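Local coordinates for protein manganese-containing pseudocatalase (Thermus thermophilus HB27, PDB 6KK8) that probably breaks down hydrogen peroxide to water and oxygen at a two-manganese centre, at residues Ser38-Tyr43 against Glu69-Ile74; Leu154-Arg159 against Val187-Tyr192; Gln9-Met14 against Gly268-Asp273. All coordinates share one frame; numbering follows the deposited sequence. Where two conformers were deposited one is given.

Contact 1 of 3, residues Ser38-Tyr43 against Glu69-Ile74; sequences STLMNY and EELGHI. With MN3 (manganese (III) ion), chain K; MN3 (manganese (III) ion), chain J; O (oxygen atom), chain L.
Glu70 reaches across to Thr39, Leu40 and Tyr43 while its carboxylate spans the two manganese ions: Glu70 OE1 binds one at 2.1 Å and Glu70 OE2 the other, also at 2.1 Å. A glutamate suits this place because its two oxygens can hold a metal pair at once, and the bend of the chain at chi2 (-65°) carries the group over to both. His73 ND1 joins the first manganese at 2.2 Å, and an oxygen atom bridges the two ions beside Thr39 OG1.

In the next shell, the edge of the Tyr43 ring meets the carboxylate, with Tyr43 CE2 3.4 Å from Glu70 OE2 and the two planes 50° apart; the phenol oxygen is hydrogen-bonded to Glu155. One turn before His73, Glu69 OE2 accepts a bent bond from His73 NE2 (2.9 Å), met from above the carboxylate plane, which together with the metal bond limits the turning of the imidazole and would probably make it a stronger metal donor. Glu69 OE2 also pairs with Arg184.

Farther from the metals the contact turns apolar. Leu40 CA lies 3.5 Å from Glu70 CB, and the leucine fork straddles two partners: Leu40 CD1 touches Leu71 CD2 at 3.7 Å, whereas Leu40 CD2 meets Ile74 CD1. With an alanine here both methyl contacts go, which is likely to leave a gap beside Glu70, facing Leu71 and Ile74.

Segments 38-43 and 69-74, on helices 36-49 and 57-85, run nearly antiparallel (153°) in the ferritin-like bundle, with helix 144-166 against Thr39 and Tyr43, helix 172-200 against His73, and Phe48 of the second subunit packed on Ile74.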
loop_
_atom_site.group_PDB
_atom_site.type_symbol
_atom_site.label_atom_id
_atom_site.label_comp_id
_atom_site.label_asym_id
_atom_site.label_seq_id
_atom_site.Cartn_x
_atom_site.Cartn_y
_atom_site.Cartn_z
ATOM N N SER B 38 9.973 12.130 -7.373
ATOM C CA SER B 38 10.557 10.990 -8.057
ATOM C C SER B 38 11.837 11.357 -8.790
ATOM O O SER B 38 12.811 10.602 -8.728
ATOM C CB SER B 38 9.559 10.389 -9.035
ATOM O OG SER B 38 8.522 9.797 -8.286
ATOM N N THR B 39 11.869 12.464 -9.523
ATOM C CA THR B 39 13.141 12.827 -10.141
ATOM C C THR B 39 14.212 13.056 -9.085
ATOM O O THR B 39 15.327 12.540 -9.199
ATOM C CB THR B 39 13.003 14.005 -11.085
ATOM O OG1 THR B 39 12.398 15.086 -10.392
ATOM C CG2 THR B 39 12.156 13.636 -12.290
ATOM N N LEU B 40 13.874 13.790 -8.024
ATOM C CA LEU B 40 14.797 14.006 -6.917
ATOM C C LEU B 40 15.328 12.689 -6.379
ATOM O O LEU B 40 16.534 12.470 -6.300
ATOM C CB LEU B 40 14.094 14.768 -5.789
ATOM C CG LEU B 40 14.859 14.780 -4.462
ATOM C CD1 LEU B 40 16.219 15.466 -4.580
ATOM C CD2 LEU B 40 14.019 15.462 -3.411
ATOM N N MET B 41 14.445 11.798 -5.947
ATOM C CA MET B 41 14.924 10.641 -5.207
ATOM C C MET B 41 15.594 9.614 -6.103
ATOM O O MET B 41 16.519 8.926 -5.648
ATOM C CB MET B 41 13.800 10.044 -4.357
ATOM C CG MET B 41 13.440 10.958 -3.193
ATOM S SD MET B 41 14.826 11.095 -2.007
ATOM C CE MET B 41 14.152 12.278 -0.857
ATOM N N ASN B 42 15.178 9.492 -7.363
ATOM C CA ASN B 42 15.919 8.658 -8.293
ATOM C C ASN B 42 17.362 9.123 -8.394
ATOM O O ASN B 42 18.297 8.329 -8.219
ATOM C CB ASN B 42 15.247 8.680 -9.666
ATOM C CG ASN B 42 14.193 7.599 -9.795
ATOM O OD1 ASN B 42 14.532 6.455 -10.024
ATOM N ND2 ASN B 42 12.931 7.940 -9.626
ATOM N N TYR B 43 17.588 10.392 -8.723
ATOM C CA TYR B 43 18.970 10.823 -8.939
ATOM C C TYR B 43 19.737 10.859 -7.636
ATOM O O TYR B 43 20.943 10.580 -7.619
ATOM C CB TYR B 43 18.998 12.185 -9.626
ATOM C CG TYR B 43 18.101 12.296 -10.826
ATOM C CD1 TYR B 43 17.703 11.178 -11.558
ATOM C CD2 TYR B 43 17.599 13.521 -11.195
ATOM C CE1 TYR B 43 16.821 11.291 -12.603
ATOM C CE2 TYR B 43 16.726 13.644 -12.263
ATOM C CZ TYR B 43 16.355 12.525 -12.962
ATOM O OH TYR B 43 15.464 12.580 -14.008
ATOM N N GLU B 69 19.769 19.983 -8.103
ATOM C CA GLU B 69 18.765 20.870 -8.680
ATOM C C GLU B 69 17.350 20.433 -8.295
ATOM O O GLU B 69 16.475 21.267 -8.020
ATOM C CB GLU B 69 18.914 21.007 -10.200
ATOM C CG GLU B 69 17.885 22.043 -10.721
ATOM C CD GLU B 69 17.949 22.416 -12.183
ATOM O OE1 GLU B 69 18.840 21.921 -12.905
ATOM O OE2 GLU B 69 17.041 23.182 -12.572
ATOM N N GLU B 70 17.090 19.126 -8.305
ATOM C CA GLU B 70 15.740 18.642 -8.025
ATOM C C GLU B 70 15.283 18.942 -6.610
ATOM O O GLU B 70 14.072 19.028 -6.388
ATOM C CB GLU B 70 15.630 17.129 -8.304
ATOM C CG GLU B 70 15.961 16.681 -9.711
ATOM C CD GLU B 70 15.061 17.151 -10.794
ATOM O OE1 GLU B 70 14.105 17.884 -10.553
ATOM O OE2 GLU B 70 15.304 16.751 -11.954
ATOM N N LEU B 71 16.199 19.130 -5.655
ATOM C CA LEU B 71 15.809 19.596 -4.329
ATOM C C LEU B 71 15.086 20.914 -4.419
ATOM O O LEU B 71 14.080 21.139 -3.739
ATOM C CB LEU B 71 17.033 19.753 -3.438
ATOM C CG LEU B 71 17.624 18.455 -2.892
ATOM C CD1 LEU B 71 18.998 18.722 -2.288
ATOM C CD2 LEU B 71 16.729 17.817 -1.831
ATOM N N GLY B 72 15.591 21.819 -5.248
ATOM C CA GLY B 72 14.908 23.091 -5.429
ATOM C C GLY B 72 13.617 22.972 -6.201
ATOM O O GLY B 72 12.747 23.837 -6.089
ATOM N N HIS B 73 13.449 21.894 -6.981
ATOM C CA HIS B 73 12.182 21.683 -7.687
ATOM C C HIS B 73 11.079 21.200 -6.756
ATOM O O HIS B 73 9.942 21.670 -6.876
ATOM C CB HIS B 73 12.340 20.716 -8.863
ATOM C CG HIS B 73 13.185 21.260 -9.966
ATOM N ND1 HIS B 73 13.326 20.628 -11.183
ATOM C CD2 HIS B 73 13.938 22.391 -10.036
ATOM C CE1 HIS B 73 14.141 21.332 -11.950
ATOM N NE2 HIS B 73 14.525 22.407 -11.278
ATOM N N ILE B 74 11.364 20.293 -5.813
ATOM C CA ILE B 74 10.305 19.967 -4.851
ATOM C C ILE B 74 9.922 21.202 -4.067
ATOM O O ILE B 74 8.753 21.401 -3.753
ATOM C CB ILE B 74 10.612 18.760 -3.935
ATOM C CG1 ILE B 74 11.815 18.970 -3.005
ATOM C CG2 ILE B 74 10.772 17.491 -4.756
ATOM C CD1 ILE B 74 11.806 17.991 -1.841
HETATM MN MN MN3 K . 12.614 18.680 -11.840
HETATM MN MN MN3 J . 14.399 17.045 -13.853
HETATM O O O L . 12.530 16.875 -12.798
#

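Contact 2 of 3, residues Leu154-Arg159 against Val187-Tyr192; sequences LEVAAR and VHAAAY. With MN3 (manganese (III) ion), chain J; O (oxygen atom), chain L; O (oxygen atom), chain M.
Glu155 and His188 meet at one manganese ion, brought there by segments 154-159 and 187-192, nearly antiparallel (157°), on helices 144-166 and 172-200 of the ferritin-like four-helix bundle that houses the metal pair. The tight part of the contact is at the metal. Glu155 grips the ion with both oxygens, but unequally: Glu155 OE2 is 2.1 Å from the manganese and Glu155 OE1 2.6 Å, a lopsided chelate. His188 ND1 completes this pair of ligands at 2.2 Å. The carboxylate comes in at the edge of the imidazole, its plane turned 89° from that of the ring, and Glu155 CD rests 3.4 Å from His188 CB. With both groups binding the same cation, the near approach of Glu155 OE2 to His188 ND1 involves no hydrogen bond. Glu155 CG sits beside the backbone N (chi1 -71°), and a further bend at chi2 turns the carboxylate toward His188 and the ion.

Second-shell residues hold both ligands: the phenol of Tyr43 serves Glu155, and Glu69 takes the far nitrogen of His188. Glu70 supplies the same ion from a third helix.

Away from the metal the helices touch more loosely, although all the touching residues are buried. Ala189 has only a methyl to offer, which suits a place where helix 187-192 passes close to the base of Glu155; Ala189 CB stands 4.0 Å from Glu155 CB. Val156 adds a branched apolar surface here and also packs on Leu146 of the third subunit, but its nearest approach to Ala189 CB, from Val156 CG1, is 4.2 Å. The edge of the Tyr192 ring merely approaches, with Tyr192 CD2 4.3 Å from Glu155 CG.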
loop_
_atom_site.group_PDB
_atom_site.type_symbol
_atom_site.label_atom_id
_atom_site.label_comp_id
_atom_site.label_asym_id
_atom_site.label_seq_id
_atom_site.Cartn_x
_atom_site.Cartn_y
_atom_site.Cartn_z
ATOM N N LEU B 154 12.160 9.010 -17.555
ATOM C CA LEU B 154 11.521 9.663 -16.422
ATOM C C LEU B 154 11.298 11.147 -16.698
ATOM O O LEU B 154 10.220 11.681 -16.420
ATOM C CB LEU B 154 12.419 9.453 -15.207
ATOM C CG LEU B 154 11.905 10.013 -13.909
ATOM C CD1 LEU B 154 10.738 9.180 -13.454
ATOM C CD2 LEU B 154 12.951 9.983 -12.830
ATOM N N GLU B 155 12.291 11.831 -17.277
ATOM C CA GLU B 155 12.134 13.256 -17.543
ATOM C C GLU B 155 11.062 13.527 -18.581
ATOM O O GLU B 155 10.339 14.526 -18.461
ATOM C CB GLU B 155 13.454 13.914 -17.947
ATOM C CG GLU B 155 14.470 14.047 -16.794
ATOM C CD GLU B 155 14.220 15.167 -15.800
ATOM O OE1 GLU B 155 13.525 16.149 -16.080
ATOM O OE2 GLU B 155 14.782 15.103 -14.689
ATOM N N VAL B 156 10.958 12.701 -19.621
ATOM C CA VAL B 156 9.936 12.966 -20.637
ATOM C C VAL B 156 8.549 12.535 -20.174
ATOM O O VAL B 156 7.556 13.153 -20.567
ATOM C CB VAL B 156 10.296 12.436 -22.035
ATOM C CG1 VAL B 156 11.565 13.141 -22.544
ATOM C CG2 VAL B 156 10.456 10.952 -22.094
ATOM N N ALA B 157 8.439 11.498 -19.331
ATOM C CA ALA B 157 7.144 11.199 -18.727
ATOM C C ALA B 157 6.720 12.316 -17.783
ATOM O O ALA B 157 5.551 12.722 -17.769
ATOM C CB ALA B 157 7.232 9.869 -17.973
ATOM N N ALA B 158 7.654 12.840 -16.997
ATOM C CA ALA B 158 7.351 13.960 -16.125
ATOM C C ALA B 158 6.910 15.177 -16.935
ATOM O O ALA B 158 5.981 15.892 -16.534
ATOM C CB ALA B 158 8.576 14.296 -15.264
ATOM N N ARG B 159 7.545 15.420 -18.080
ATOM C CA ARG B 159 7.138 16.528 -18.939
ATOM C C ARG B 159 5.699 16.355 -19.407
ATOM O O ARG B 159 4.934 17.328 -19.456
ATOM C CB ARG B 159 8.068 16.613 -20.158
ATOM C CG ARG B 159 7.704 17.786 -21.068
ATOM C CD ARG B 159 8.575 17.816 -22.297
ATOM N NE ARG B 159 8.341 19.053 -23.049
ATOM C CZ ARG B 159 7.782 19.126 -24.247
ATOM N NH1 ARG B 159 7.425 18.042 -24.909
ATOM N NH2 ARG B 159 7.616 20.321 -24.804
ATOM N N VAL B 187 16.316 20.639 -20.258
ATOM C CA VAL B 187 17.748 20.570 -20.005
ATOM C C VAL B 187 18.118 19.190 -19.485
ATOM O O VAL B 187 19.092 18.580 -19.925
ATOM C CB VAL B 187 18.205 21.677 -19.027
ATOM C CG1 VAL B 187 19.629 21.431 -18.540
ATOM C CG2 VAL B 187 18.114 23.056 -19.685
ATOM N N HIS B 188 17.367 18.687 -18.512
ATOM C CA HIS B 188 17.692 17.391 -17.931
ATOM C C HIS B 188 17.541 16.262 -18.937
ATOM O O HIS B 188 18.401 15.380 -19.001
ATOM C CB HIS B 188 16.807 17.125 -16.727
ATOM C CG HIS B 188 17.052 18.076 -15.611
ATOM N ND1 HIS B 188 16.241 18.120 -14.497
ATOM C CD2 HIS B 188 18.008 19.027 -15.437
ATOM C CE1 HIS B 188 16.693 19.062 -13.681
ATOM N NE2 HIS B 188 17.752 19.632 -14.232
ATOM N N ALA B 189 16.465 16.261 -19.728
ATOM C CA ALA B 189 16.314 15.214 -20.737
ATOM C C ALA B 189 17.436 15.291 -21.754
ATOM O O ALA B 189 17.987 14.261 -22.169
ATOM C CB ALA B 189 14.967 15.321 -21.422
ATOM N N ALA B 190 17.798 16.507 -22.166
ATOM C CA ALA B 190 18.908 16.663 -23.107
ATOM C C ALA B 190 20.227 16.202 -22.510
ATOM O O ALA B 190 21.049 15.604 -23.211
ATOM C CB ALA B 190 18.987 18.117 -23.548
ATOM N N ALA B 191 20.454 16.464 -21.221
ATOM C CA ALA B 191 21.693 16.068 -20.587
ATOM C C ALA B 191 21.814 14.561 -20.518
ATOM O O ALA B 191 22.868 13.987 -20.821
ATOM C CB ALA B 191 21.753 16.680 -19.195
ATOM N N TYR B 192 20.738 13.887 -20.104
ATOM C CA TYR B 192 20.763 12.433 -20.064
ATOM C C TYR B 192 20.851 11.852 -21.467
ATOM O O TYR B 192 21.524 10.840 -21.665
ATOM C CB TYR B 192 19.557 11.888 -19.284
ATOM C CG TYR B 192 19.625 12.160 -17.788
ATOM C CD1 TYR B 192 20.776 11.923 -17.070
ATOM C CD2 TYR B 192 18.540 12.674 -17.108
ATOM C CE1 TYR B 192 20.850 12.169 -15.700
ATOM C CE2 TYR B 192 18.599 12.925 -15.755
ATOM C CZ TYR B 192 19.755 12.667 -15.055
ATOM O OH TYR B 192 19.903 12.897 -13.696
HETATM MN MN MN3 J . 14.399 17.045 -13.853
HETATM O O O L . 12.530 16.875 -12.798
HETATM O O O M . 13.207 19.339 -14.238
#

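Contact 3 of 3, residues Gln9-Met14 against Gly268-Asp273; sequences QIELPM and GGPVFD
Gln9 and Glu11 lie backbone to backbone against Gly268 and Gly269, where two irregular loops, one near each end of the chain, pass beside the helix bundle. Neither segment is helix or strand, and their touching parts run 57° apart. The main chains come very near: Glu11 CA is 4.0 Å from Gly269 CA. In place of a ladder of amide bonds there is a CA-H...O contact, from Gly268 CA to Gln9 O at 3.5 Å and with 165° at the hydrogen, so the C-H points almost straight at the oxygen. Gly269 instead finds its backbone partner in Leu8.

Both glycines are explained by the geometry. Gly268 has a positive phi, at which a beta carbon would press against the preceding carbonyl. At Gly269 such a carbon would face the other loop and fall about 2.5 Å from Glu11 CA, a clash.

The side chains mostly work elsewhere. Gln9 turns from this contact towards the metal site, its amide nitrogen bonded to Tyr180 and Glu69; a neutral amide can donate to both. Ile10 likewise packs away from the other loop, on Leu76 and Tyr180 of the bundle. At the exposed margin Glu11 comes loosely near the proline ring, with Glu11 CG 4.4 Å from Pro270 CD. Further along, Asp273 binds backbone nitrogens of Gly52 and Lys53 of the second subunit.

Where the loops diverge, a water bridges them: it accepts from Leu12 N at 2.8 Å and donates to Pro270 O at 2.9 Å.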
loop_
_atom_site.group_PDB
_atom_site.type_symbol
_atom_site.label_atom_id
_atom_site.label_comp_id
_atom_site.label_asym_id
_atom_site.label_seq_id
_atom_site.Cartn_x
_atom_site.Cartn_y
_atom_site.Cartn_z
ATOM N N GLN B 9 13.968 28.890 -6.653
ATOM C CA GLN B 9 14.778 28.958 -7.869
ATOM C C GLN B 9 14.309 30.057 -8.825
ATOM O O GLN B 9 15.116 30.528 -9.630
ATOM C CB GLN B 9 14.778 27.578 -8.556
ATOM C CG GLN B 9 15.810 27.477 -9.637
ATOM C CD GLN B 9 16.045 26.055 -10.124
ATOM O OE1 GLN B 9 15.710 25.087 -9.436
ATOM N NE2 GLN B 9 16.644 25.929 -11.278
ATOM N N ILE B 10 13.037 30.462 -8.758
ATOM C CA ILE B 10 12.526 31.603 -9.511
ATOM C C ILE B 10 11.633 32.417 -8.595
ATOM O O ILE B 10 11.176 31.952 -7.553
ATOM C CB ILE B 10 11.723 31.248 -10.795
ATOM C CG1 ILE B 10 10.547 30.325 -10.452
ATOM C CG2 ILE B 10 12.653 30.710 -11.867
ATOM C CD1 ILE B 10 9.504 30.152 -11.570
ATOM N N GLU B 11 11.373 33.658 -9.014
ATOM C CA GLU B 11 10.303 34.459 -8.430
ATOM C C GLU B 11 8.940 33.933 -8.897
ATOM O O GLU B 11 8.693 33.809 -10.097
ATOM C CB GLU B 11 10.487 35.916 -8.885
ATOM C CG GLU B 11 9.471 36.882 -8.325
ATOM C CD GLU B 11 9.689 38.316 -8.841
ATOM O OE1 GLU B 11 10.257 38.483 -9.944
ATOM O OE2 GLU B 11 9.293 39.254 -8.117
ATOM N N LEU B 12 8.046 33.649 -7.947
ATOM C CA LEU B 12 6.666 33.300 -8.295
ATOM C C LEU B 12 5.758 34.511 -8.178
ATOM O O LEU B 12 5.971 35.364 -7.312
ATOM C CB LEU B 12 6.127 32.238 -7.333
ATOM C CG LEU B 12 6.742 30.858 -7.487
ATOM C CD1 LEU B 12 6.128 29.918 -6.472
ATOM C CD2 LEU B 12 6.564 30.294 -8.901
ATOM N N PRO B 13 4.717 34.616 -9.014
ATOM C CA PRO B 13 3.715 35.670 -8.799
ATOM C C PRO B 13 2.934 35.413 -7.518
ATOM O O PRO B 13 2.824 34.283 -7.035
ATOM C CB PRO B 13 2.799 35.585 -10.028
ATOM C CG PRO B 13 3.179 34.381 -10.758
ATOM C CD PRO B 13 4.407 33.750 -10.164
ATOM N N MET B 14 2.391 36.493 -6.951
ATOM C CA MET B 14 1.629 36.357 -5.724
ATOM C C MET B 14 0.239 35.840 -6.075
ATOM O O MET B 14 -0.298 36.173 -7.133
ATOM C CB MET B 14 1.519 37.700 -4.986
ATOM N N GLY B 268 17.590 33.493 -8.204
ATOM C CA GLY B 268 16.383 33.037 -7.545
ATOM C C GLY B 268 15.398 34.132 -7.193
ATOM O O GLY B 268 15.459 35.275 -7.669
ATOM N N GLY B 269 14.455 33.751 -6.338
ATOM C CA GLY B 269 13.404 34.626 -5.877
ATOM C C GLY B 269 13.081 34.337 -4.422
ATOM O O GLY B 269 13.631 33.424 -3.808
ATOM N N PRO B 270 12.239 35.161 -3.810
ATOM C CA PRO B 270 11.958 35.008 -2.383
ATOM C C PRO B 270 11.119 33.773 -2.085
ATOM O O PRO B 270 10.316 33.310 -2.900
ATOM C CB PRO B 270 11.151 36.270 -2.048
ATOM C CG PRO B 270 10.537 36.655 -3.332
ATOM C CD PRO B 270 11.498 36.285 -4.417
ATOM N N VAL B 271 11.275 33.284 -0.869
ATOM C CA VAL B 271 10.422 32.190 -0.406
ATOM C C VAL B 271 9.023 32.721 -0.136
ATOM O O VAL B 271 8.794 33.926 0.007
ATOM C CB VAL B 271 11.009 31.453 0.813
ATOM C CG1 VAL B 271 12.355 30.794 0.464
ATOM C CG2 VAL B 271 11.125 32.378 2.002
ATOM N N PHE B 272 8.069 31.807 -0.141
ATOM C CA PHE B 272 6.657 32.129 0.012
ATOM C C PHE B 272 6.177 31.841 1.432
ATOM O O PHE B 272 6.565 30.839 2.037
ATOM C CB PHE B 272 5.844 31.291 -0.984
ATOM C CG PHE B 272 4.381 31.505 -0.869
ATOM C CD1 PHE B 272 3.827 32.700 -1.294
ATOM C CD2 PHE B 272 3.559 30.551 -0.301
ATOM C CE1 PHE B 272 2.467 32.930 -1.155
ATOM C CE2 PHE B 272 2.188 30.766 -0.171
ATOM C CZ PHE B 272 1.657 31.939 -0.591
ATOM N N ASP B 273 5.318 32.711 1.950
ATOM C CA ASP B 273 4.720 32.563 3.274
ATOM C C ASP B 273 3.215 32.727 3.107
ATOM O O ASP B 273 2.734 33.798 2.707
ATOM C CB ASP B 273 5.316 33.600 4.237
ATOM C CG ASP B 273 4.834 33.450 5.664
ATOM O OD1 ASP B 273 3.841 32.759 5.913
ATOM O OD2 ASP B 273 5.456 34.082 6.551
HETATM O O HOH W 1 8.698 33.984 -5.203
#

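Contacts 1 and 2 follow one another along the chain, their centres about 12 Å apart, and each joins two of the four helices (36-49 with 57-85, then 144-166 with 172-200). They share one manganese ion and the bridging oxygen, so two helix pairs from successive parts of the sequence build a single centre. Contact 3 brings together loops near the two chain ends and so encloses both in sequence. Its centre is about 18 Å from that of contact 1 and about 24 Å from that of contact 2. It touches contact 1 through Gln9, which links the outer loops to the second shell, while contacts 2 and 3 do not meet.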